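Local structure of antifreeze protein (Leucosporidium, 3UYU) at residues I22-V25 and P26-I30. The protein binds to the surface of ice crystals and inhibits their growth with low thermal hysteresis activity, conferring freeze tolerance on an Arctic yeast. The protein carries 2 engineered substitutions. Residues are numbered along the deposited sequence; the frame is centred on the assembly and turned at random.
Sequences ISSV and PDSAI
Val25 and Pro26, neighbours in sequence, form the exposed outside of a turn whose two limbs are joined by the hydroxyls of Ser24 and Ser28. The two hydroxyls form a hydrogen bond, Ser24 OG to Ser28 OG 2.9 Å, that spans the bend from one limb to the other. Ser24 carries its OG anti to the backbone N (chi1 177°), which extends it across the bend; Ser28 OG, anti to its own carbonyl carbon (chi1 -67°), comes from the far limb to meet it. Both serines are buried, and each hydroxyl has a further partner: Gln62 NE2 for Ser24 OG, the backbone N of Ala218 for Ser28 OG. On the exposed outside, the side chains of Val25 and Pro26 cross at about a right angle, with Val25 CB 4.0 Å from Pro26 CD, a closeness largely set by the trans peptide link, which places CD beside Val25 CA. Ser24 O approaches one ring atom, Pro26 CD, at 3.5 Å. The bend is a corner of the right-handed beta-helix, where the chain leaves strand 21-25 on one face and enters strand 29-31 on another. Strand 21-25 lies in the parallel sheet between strands 44-45 and 212-216, which include Thr45 and Ala214, two inferred ice-binding positions. A cis peptide bond between Pro26 and Asp27 contributes to the sharp change of direction. From the corresponding bend after strand 212-216, Lys217 NZ hydrogen-bonds to Pro26 O.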
# COMPACT_ATOMS: atom_id res chain seq x y z
N ILE A 22 -2.56 20.50 6.97
CA ILE A 22 -1.20 20.83 7.48
C ILE A 22 -1.07 22.32 7.40
O ILE A 22 -1.34 22.88 6.33
CB ILE A 22 -0.11 20.15 6.66
CG1 ILE A 22 -0.26 18.60 6.70
CG2 ILE A 22 1.39 20.53 7.18
CD1 ILE A 22 0.59 17.94 5.56
N SER A 23 -0.65 22.99 8.50
CA SER A 23 -0.45 24.46 8.43
C SER A 23 1.01 24.78 8.76
O SER A 23 1.64 23.97 9.45
CB SER A 23 -1.31 25.17 9.48
OG SER A 23 -1.10 24.69 10.81
N SER A 24 1.51 25.92 8.29
CA SER A 24 2.84 26.34 8.69
C SER A 24 2.79 27.83 9.00
O SER A 24 2.28 28.64 8.17
CB SER A 24 3.78 26.12 7.51
OG SER A 24 5.10 26.61 7.86
N VAL A 25 3.34 28.17 10.17
CA VAL A 25 3.83 29.55 10.30
C VAL A 25 5.29 29.65 9.71
O VAL A 25 6.20 28.98 10.20
CB VAL A 25 3.59 30.17 11.70
CG1 VAL A 25 2.59 29.51 12.65
CG2 VAL A 25 4.49 31.31 12.05
N PRO A 26 5.50 30.42 8.63
CA PRO A 26 6.80 30.33 7.89
C PRO A 26 7.94 31.03 8.65
O PRO A 26 7.65 31.96 9.44
CB PRO A 26 6.55 31.02 6.53
CG PRO A 26 5.15 31.69 6.72
CD PRO A 26 4.50 31.31 7.99
N ASP A 27 9.18 30.59 8.45
CA ASP A 27 9.56 29.51 7.50
C ASP A 27 9.79 28.18 8.21
O ASP A 27 10.66 28.05 9.07
CB ASP A 27 10.86 29.86 6.81
CG ASP A 27 10.71 30.98 5.78
OD1 ASP A 27 11.70 31.74 5.63
OD2 ASP A 27 9.63 31.09 5.13
N SER A 28 8.99 27.18 7.84
CA SER A 28 9.32 25.81 8.15
C SER A 28 10.28 25.27 7.08
O SER A 28 10.51 25.83 5.99
CB SER A 28 8.05 24.98 8.18
OG SER A 28 7.25 25.39 9.28
N ALA A 29 10.87 24.11 7.40
CA ALA A 29 11.83 23.46 6.52
C ALA A 29 11.70 21.93 6.56
O ALA A 29 12.19 21.25 7.50
CB ALA A 29 13.29 23.86 6.93
N ILE A 30 11.04 21.39 5.54
CA ILE A 30 10.64 20.00 5.56
C ILE A 30 11.47 19.35 4.46
O ILE A 30 11.47 19.78 3.29
CB ILE A 30 9.11 19.82 5.22
CG1 ILE A 30 8.21 20.69 6.09
CG2 ILE A 30 8.76 18.32 5.25
CD1 ILE A 30 8.45 20.50 7.56